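Local coordinates for protein putative mandelate racemase (Zymomonas mobilis, PDB 2OX4) that binds magnesium and is probably a lyase, perhaps a dehydratase, of the mandelate racemase branch of the enolase superfamily, at residues Tyr360-Lys364 against Gly365-Val369; Pro350-Glu353 against Glu354-Val357; Gln288-Leu291 against Gly292-Gly295. All blocks are in the same frame, centred on the assembly; numbering follows the deposited sequence.

Interaction 1 of 3, residues Tyr360-Lys364 against Gly365-Val369; sequences YQPVK and GRYKV
Tyr367 reaches back along the preceding chain and lays its ring against Pro362, the two central side chains of this local contact. Pro362 CG stands over one ring face, 4.0 Å from the centroid of the Tyr367 ring and 17° off its normal, a CH-pi contact displaced toward the rim on the CE1 side. At the far end of the ring, Tyr367 OH donates to Tyr360 O at 2.7 Å. The donor rises above the carbonyl plane, and with the proline over the face this bond should limit rotation of the ring. A chi1 of -110°, away from the usual staggered values, swings the phenol back toward Tyr360. His341 and His343 also meet the Tyr367 ring edge-to-face.

Beyond the proline the chain reverses through a type I' turn from Val363 to Arg366. Lys364 and Gly365 are its two central residues, both with positive phi. Its ends form one antiparallel hydrogen-bonded pair: Val363 N to Arg366 O is 2.9 Å and Arg366 N to Val363 O is 3.1 Å. Arg366 carries its guanidinium away from the turn, where NE makes a salt bridge with Asp125. One water joins Gln361 O to Lys368 N. The whole is a tight hairpin with a two-residue turn and a single bridge; its strand 366-367 pairs antiparallel with strand 126-131 of the barrel sheet, beside the parallel strands 164-167 and 341-344.

Interaction 2 of 3, residues Pro350-Glu353 against Glu354-Val357; sequences PEYE and ELCV
Glu354 turns back alongside the last turn of the short helix 350-353, toward the carbonyl oxygens of Pro350 and Glu351. Its CB sits 3.7 Å from Pro350 O, the oxygen that also accepts the backbone N-H of Glu354 in an i to i+4 helical bond. With chi1 at 67°, CG is lodged between the backbone N and the carbonyl carbon, which brings it to 3.5 Å from Pro350 O and 3.7 Å from Glu351 O. From there the chain is extended. CD remains near Pro350 O, and the carboxylate oxygen OE2 comes to 3.9 Å from Glu351 O. Arg16 NH2 bonds both of these oxygens, with a salt bridge to Glu354 OE2 and a hydrogen bond to Glu351 O, so that one guanidinium nitrogen joins the carboxylate to the helix backbone. OE1 has a long, weak ion pair with Lys382 NZ.

Leu355 takes the next place round the turn. Its CG packs 3.5 Å from Glu351 O, while CD1 approaches CD2 of the Tyr352 ring at 4.0 Å, the side chains meeting at a slant. Leu355 N donates to Tyr352 O at 3.2 Å, the N-H coming from above the carbonyl plane. A type I turn from Glu353 to Cys356 then leads the chain off the helix, and one water donates to both Glu353 O and Cys356 O.

Helix 350-353 follows strand 341-344 and is held against the loop of residues 16-21, where Glu351 accepts from the backbone of Gln18 and Ser19 and Tyr352 OH bonds Gln21. That loop links strands 5-13 and 24-30 of the N-terminal domain's antiparallel sheet, so the contact ties the barrel domain to it. Beyond the turn, Leu355 and Val357 make backbone bonds with Thr380 and Asp378, ahead of strand 387-393.

Interaction 3 of 3, residues Gln288-Leu291 against Gly292-Gly295; sequences QPDL and GTCG
Asp290 sets CG opposite its own backbone N (chi1 -172°), and this turns OD1 forward onto Gly292 N at 2.7 Å. The result is an N-cap at the start of the short, weakly bonded helix 291-294, just past strand 286-287 of the barrel in the C-terminal domain. OD1 receives the N-H through its anti lone pair, the one directed away from OD2. OD2 is hydrogen-bonded to His317 ND1, a pairing at the barrel end that is consistent with the His-Asp dyad of the mandelate racemase group. The Asp290 side chain lies about 5 Å from that of the magnesium ligand Glu267.

The main-chain oxygen of Asp290 is gripped twice. Cys294 N approaches it at 2.8 Å almost straight on, with a C=O...N angle of 172°, whereas Thr293 N comes from above the carbonyl plane at 3.0 Å. Cys294, with chi1 at 79°, folds SG back to 3.3 Å from the same oxygen, and its CB packs on Pro289 CB. The Leu291 side chain packs on Phe297 and Phe300 of helix 296-309. One water accepts from Asp290 N and lies 2.9 Å from Thr293 OG1.

How the interactions relate
All three contacts are local turns in the barrel-type C-terminal domain, and they occur along the chain in the order interaction 3, interaction 2, interaction 1. Interactions 2 and 1 adjoin in sequence, the chain running from helix 350-353 to strand 366-367, yet their centres are 17 Å apart and they touch nowhere else. Interaction 3 is separate from both, with nearest atoms about 10 Å from interaction 1 and about 11 Å from interaction 2. It is the one close to the metal site: the Asp290 side chain is about 9 Å from the magnesium ion held by Glu215, Glu241 and Glu267. In interaction 2 the Tyr352 side chain is about 14 Å from the ion.

Interaction 1 of 3, residues Tyr360-Lys364 against Gly365-Val369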
loop_
_atom_site.group_PDB
_atom_site.type_symbol
_atom_site.label_atom_id
_atom_site.label_comp_id
_atom_site.label_asym_id
_atom_site.label_seq_id
_atom_site.Cartn_x
_atom_site.Cartn_y
_atom_site.Cartn_z
ATOM N N TYR C 360 -20.103 -34.486 -29.442
ATOM C CA TYR C 360 -20.540 -33.110 -29.677
ATOM C C TYR C 360 -19.426 -32.342 -30.358
ATOM O O TYR C 360 -18.302 -32.281 -29.843
ATOM C CB TYR C 360 -20.924 -32.416 -28.363
ATOM C CG TYR C 360 -22.155 -32.988 -27.718
ATOM C CD1 TYR C 360 -23.428 -32.714 -28.226
ATOM C CD2 TYR C 360 -22.053 -33.814 -26.605
ATOM C CE1 TYR C 360 -24.570 -33.253 -27.638
ATOM C CE2 TYR C 360 -23.183 -34.350 -26.011
ATOM C CZ TYR C 360 -24.437 -34.074 -26.527
ATOM O OH TYR C 360 -25.559 -34.612 -25.935
ATOM N N GLN C 361 -19.733 -31.782 -31.527
ATOM C CA GLN C 361 -18.757 -31.016 -32.310
ATOM C C GLN C 361 -19.372 -29.693 -32.740
ATOM O O GLN C 361 -20.588 -29.599 -32.908
ATOM C CB GLN C 361 -18.303 -31.804 -33.550
ATOM C CG GLN C 361 -17.460 -33.047 -33.255
ATOM C CD GLN C 361 -16.083 -32.712 -32.714
ATOM O OE1 GLN C 361 -15.457 -31.729 -33.127
ATOM N NE2 GLN C 361 -15.598 -33.536 -31.793
ATOM N N PRO C 362 -18.537 -28.647 -32.910
ATOM C CA PRO C 362 -19.072 -27.382 -33.380
ATOM C C PRO C 362 -19.621 -27.510 -34.801
ATOM O O PRO C 362 -19.197 -28.396 -35.548
ATOM C CB PRO C 362 -17.851 -26.462 -33.376
ATOM C CG PRO C 362 -16.919 -27.092 -32.410
ATOM C CD PRO C 362 -17.090 -28.552 -32.664
ATOM N N VAL C 363 -20.574 -26.653 -35.133
ATOM C CA VAL C 363 -21.048 -26.479 -36.511
ATOM C C VAL C 363 -20.767 -25.050 -36.963
ATOM O O VAL C 363 -21.259 -24.084 -36.359
ATOM C CB VAL C 363 -22.571 -26.757 -36.605
ATOM C CG1 VAL C 363 -23.083 -26.593 -38.041
ATOM C CG2 VAL C 363 -22.905 -28.144 -36.050
ATOM N N LYS C 364 -19.973 -24.914 -38.027
ATOM C CA LYS C 364 -19.535 -23.599 -38.523
ATOM C C LYS C 364 -18.974 -22.709 -37.400
ATOM O O LYS C 364 -19.317 -21.533 -37.288
ATOM C CB LYS C 364 -20.664 -22.887 -39.289
ATOM C CG LYS C 364 -20.991 -23.496 -40.657
ATOM C CD LYS C 364 -19.958 -23.102 -41.719
ATOM C CE LYS C 364 -19.260 -24.330 -42.309
ATOM N NZ LYS C 364 -18.038 -23.983 -43.098
ATOM N N GLY C 365 -18.128 -23.304 -36.561
ATOM C CA GLY C 365 -17.440 -22.586 -35.485
ATOM C C GLY C 365 -18.307 -22.201 -34.291
ATOM O O GLY C 365 -17.898 -21.384 -33.458
ATOM N N ARG C 366 -19.502 -22.782 -34.203
ATOM C CA ARG C 366 -20.453 -22.493 -33.119
ATOM C C ARG C 366 -20.803 -23.773 -32.350
ATOM O O ARG C 366 -20.990 -24.830 -32.951
ATOM C CB ARG C 366 -21.759 -21.889 -33.668
ATOM C CG ARG C 366 -21.619 -20.699 -34.609
ATOM C CD ARG C 366 -20.864 -19.525 -33.984
ATOM N NE ARG C 366 -21.639 -18.806 -32.970
ATOM C CZ ARG C 366 -21.248 -17.661 -32.416
ATOM N NH1 ARG C 366 -22.010 -17.065 -31.504
ATOM N NH2 ARG C 366 -20.098 -17.102 -32.784
ATOM N N TYR C 367 -20.925 -23.667 -31.026
ATOM C CA TYR C 367 -21.450 -24.765 -30.211
ATOM C C TYR C 367 -22.851 -24.473 -29.668
ATOM O O TYR C 367 -23.131 -23.363 -29.222
ATOM C CB TYR C 367 -20.525 -25.023 -29.015
ATOM C CG TYR C 367 -19.728 -26.318 -29.045
ATOM C CD1 TYR C 367 -18.379 -26.315 -28.710
ATOM C CD2 TYR C 367 -20.321 -27.542 -29.382
ATOM C CE1 TYR C 367 -17.628 -27.481 -28.699
ATOM C CE2 TYR C 367 -19.574 -28.720 -29.384
ATOM C CZ TYR C 367 -18.231 -28.679 -29.043
ATOM O OH TYR C 367 -17.460 -29.821 -29.029
ATOM N N LYS C 368 -23.715 -25.483 -29.664
ATOM C CA LYS C 368 -24.949 -25.436 -28.877
ATOM C C LYS C 368 -24.829 -26.341 -27.652
ATOM O O LYS C 368 -24.188 -27.390 -27.709
ATOM C CB LYS C 368 -26.146 -25.859 -29.736
ATOM C CG LYS C 368 -26.675 -24.744 -30.635
ATOM C CD LYS C 368 -27.728 -25.266 -31.597
ATOM C CE LYS C 368 -28.069 -24.227 -32.655
ATOM N NZ LYS C 368 -28.768 -23.046 -32.076
ATOM N N VAL C 369 -25.445 -25.939 -26.546
ATOM C CA VAL C 369 -25.447 -26.780 -25.341
ATOM C C VAL C 369 -26.316 -28.025 -25.580
ATOM O O VAL C 369 -27.350 -27.930 -26.258
ATOM C CB VAL C 369 -25.933 -25.982 -24.100
ATOM C CG1 VAL C 369 -27.434 -25.669 -24.186
ATOM C CG2 VAL C 369 -25.579 -26.709 -22.801
HETATM O O HOH W 1 -22.989 -27.857 -31.758
#

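Interaction 2 of 3, residues Pro350-Glu353 against Glu354-Val357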
loop_
_atom_site.group_PDB
_atom_site.type_symbol
_atom_site.label_atom_id
_atom_site.label_comp_id
_atom_site.label_asym_id
_atom_site.label_seq_id
_atom_site.Cartn_x
_atom_site.Cartn_y
_atom_site.Cartn_z
ATOM N N PRO C 350 -9.646 -40.612 -32.911
ATOM C CA PRO C 350 -10.456 -41.810 -32.593
ATOM C C PRO C 350 -10.281 -42.386 -31.170
ATOM O O PRO C 350 -11.209 -43.007 -30.642
ATOM C CB PRO C 350 -9.985 -42.834 -33.630
ATOM C CG PRO C 350 -9.443 -42.008 -34.763
ATOM C CD PRO C 350 -8.793 -40.832 -34.097
ATOM N N GLU C 351 -9.108 -42.197 -30.563
ATOM C CA GLU C 351 -8.874 -42.663 -29.183
ATOM C C GLU C 351 -9.747 -41.917 -28.166
ATOM O O GLU C 351 -10.059 -42.442 -27.090
ATOM C CB GLU C 351 -7.407 -42.504 -28.797
ATOM C CG GLU C 351 -6.854 -41.073 -28.904
ATOM C CD GLU C 351 -5.362 -41.075 -29.100
ATOM O OE1 GLU C 351 -4.668 -40.247 -28.472
ATOM O OE2 GLU C 351 -4.883 -41.931 -29.872
ATOM N N TYR C 352 -10.125 -40.691 -28.510
ATOM C CA TYR C 352 -11.049 -39.921 -27.682
ATOM C C TYR C 352 -12.518 -40.148 -28.060
ATOM O O TYR C 352 -13.366 -40.314 -27.179
ATOM C CB TYR C 352 -10.652 -38.441 -27.635
ATOM C CG TYR C 352 -9.689 -38.142 -26.496
ATOM C CD1 TYR C 352 -8.312 -38.045 -26.713
ATOM C CD2 TYR C 352 -10.162 -37.995 -25.192
ATOM C CE1 TYR C 352 -7.430 -37.787 -25.646
ATOM C CE2 TYR C 352 -9.303 -37.741 -24.135
ATOM C CZ TYR C 352 -7.942 -37.639 -24.360
ATOM O OH TYR C 352 -7.110 -37.385 -23.284
ATOM N N GLU C 353 -12.814 -40.202 -29.358
ATOM C CA GLU C 353 -14.181 -40.495 -29.822
ATOM C C GLU C 353 -14.818 -41.769 -29.254
ATOM O O GLU C 353 -16.011 -41.786 -28.985
ATOM C CB GLU C 353 -14.265 -40.502 -31.353
ATOM C CG GLU C 353 -13.914 -39.174 -31.996
ATOM C CD GLU C 353 -13.625 -39.289 -33.489
ATOM O OE1 GLU C 353 -14.551 -39.643 -34.255
ATOM O OE2 GLU C 353 -12.470 -39.016 -33.896
ATOM N N GLU C 354 -14.033 -42.834 -29.077
ATOM C CA GLU C 354 -14.582 -44.137 -28.659
ATOM C C GLU C 354 -15.031 -44.197 -27.191
ATOM O O GLU C 354 -15.663 -45.171 -26.755
ATOM C CB GLU C 354 -13.576 -45.257 -28.934
ATOM C CG GLU C 354 -12.308 -45.179 -28.077
ATOM C CD GLU C 354 -11.342 -46.338 -28.325
ATOM O OE1 GLU C 354 -11.699 -47.280 -29.067
ATOM O OE2 GLU C 354 -10.220 -46.314 -27.771
ATOM N N LEU C 355 -14.705 -43.150 -26.436
ATOM C CA LEU C 355 -14.910 -43.144 -24.990
ATOM C C LEU C 355 -16.322 -42.751 -24.580
ATOM O O LEU C 355 -16.766 -43.109 -23.486
ATOM C CB LEU C 355 -13.896 -42.216 -24.307
ATOM C CG LEU C 355 -12.421 -42.547 -24.536
ATOM C CD1 LEU C 355 -11.532 -41.514 -23.848
ATOM C CD2 LEU C 355 -12.110 -43.952 -24.037
ATOM N N CYS C 356 -17.019 -42.008 -25.444
ATOM C CA CYS C 356 -18.333 -41.463 -25.105
ATOM C C CYS C 356 -19.408 -41.766 -26.141
ATOM O O CYS C 356 -19.121 -41.893 -27.334
ATOM C CB CYS C 356 -18.256 -39.942 -24.915
ATOM S SG CYS C 356 -17.182 -39.419 -23.569
ATOM N N VAL C 357 -20.648 -41.839 -25.669
ATOM C CA VAL C 357 -21.818 -42.114 -26.500
ATOM C C VAL C 357 -22.105 -41.028 -27.549
ATOM O O VAL C 357 -22.351 -41.352 -28.720
ATOM C CB VAL C 357 -23.062 -42.403 -25.617
ATOM C CG1 VAL C 357 -24.328 -42.528 -26.453
ATOM C CG2 VAL C 357 -22.842 -43.675 -24.803
HETATM O O HOH W 2 -18.379 -43.415 -29.393
#

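Interaction 3 of 3, residues Gln288-Leu291 against Gly292-Gly295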
loop_
_atom_site.group_PDB
_atom_site.type_symbol
_atom_site.label_atom_id
_atom_site.label_comp_id
_atom_site.label_asym_id
_atom_site.label_seq_id
_atom_site.Cartn_x
_atom_site.Cartn_y
_atom_site.Cartn_z
ATOM N N GLN C 288 -9.559 -19.044 -17.118
ATOM C CA GLN C 288 -9.757 -20.314 -17.806
ATOM C C GLN C 288 -9.843 -21.499 -16.852
ATOM O O GLN C 288 -9.091 -22.463 -17.006
ATOM C CB GLN C 288 -8.641 -20.541 -18.847
ATOM C CG GLN C 288 -8.509 -19.416 -19.912
ATOM C CD GLN C 288 -7.201 -19.501 -20.681
ATOM O OE1 GLN C 288 -6.136 -19.597 -20.090
ATOM N NE2 GLN C 288 -7.280 -19.464 -22.008
ATOM N N PRO C 289 -10.780 -21.458 -15.874
ATOM C CA PRO C 289 -10.868 -22.593 -14.960
ATOM C C PRO C 289 -11.306 -23.826 -15.751
ATOM O O PRO C 289 -12.054 -23.696 -16.735
ATOM C CB PRO C 289 -11.985 -22.177 -13.994
ATOM C CG PRO C 289 -12.790 -21.202 -14.740
ATOM C CD PRO C 289 -11.836 -20.464 -15.617
ATOM N N ASP C 290 -10.804 -24.986 -15.353
ATOM C CA ASP C 290 -11.266 -26.272 -15.874
ATOM C C ASP C 290 -12.315 -26.814 -14.908
ATOM O O ASP C 290 -12.053 -26.944 -13.707
ATOM C CB ASP C 290 -10.064 -27.232 -15.969
ATOM C CG ASP C 290 -10.392 -28.546 -16.696
ATOM O OD1 ASP C 290 -11.339 -29.248 -16.301
ATOM O OD2 ASP C 290 -9.686 -28.884 -17.659
ATOM N N LEU C 291 -13.504 -27.148 -15.419
ATOM C CA LEU C 291 -14.537 -27.791 -14.581
ATOM C C LEU C 291 -14.000 -28.992 -13.779
ATOM O O LEU C 291 -14.375 -29.178 -12.630
ATOM C CB LEU C 291 -15.738 -28.235 -15.418
ATOM C CG LEU C 291 -16.891 -27.266 -15.683
ATOM C CD1 LEU C 291 -17.961 -28.012 -16.450
ATOM C CD2 LEU C 291 -17.488 -26.742 -14.407
ATOM N N GLY C 292 -13.102 -29.767 -14.381
ATOM C CA GLY C 292 -12.549 -30.964 -13.744
ATOM C C GLY C 292 -11.384 -30.762 -12.782
ATOM O O GLY C 292 -10.850 -31.744 -12.245
ATOM N N THR C 293 -10.970 -29.510 -12.563
ATOM C CA THR C 293 -9.961 -29.204 -11.530
ATOM C C THR C 293 -10.305 -28.017 -10.608
ATOM O O THR C 293 -9.812 -27.949 -9.475
ATOM C CB THR C 293 -8.515 -28.981 -12.101
ATOM O OG1 THR C 293 -8.466 -27.776 -12.869
ATOM C CG2 THR C 293 -8.035 -30.151 -12.959
ATOM N N CYS C 294 -11.131 -27.088 -11.085
ATOM C CA CYS C 294 -11.396 -25.856 -10.330
ATOM C C CYS C 294 -12.367 -26.066 -9.166
ATOM O O CYS C 294 -12.462 -25.224 -8.286
ATOM C CB CYS C 294 -11.936 -24.768 -11.253
ATOM S SG CYS C 294 -13.689 -24.952 -11.643
ATOM N N GLY C 295 -13.099 -27.180 -9.189
ATOM C CA GLY C 295 -14.071 -27.525 -8.147
ATOM C C GLY C 295 -15.457 -27.895 -8.673
ATOM O O GLY C 295 -16.428 -27.887 -7.917
HETATM O O HOH W 3 -9.064 -24.975 -13.063
#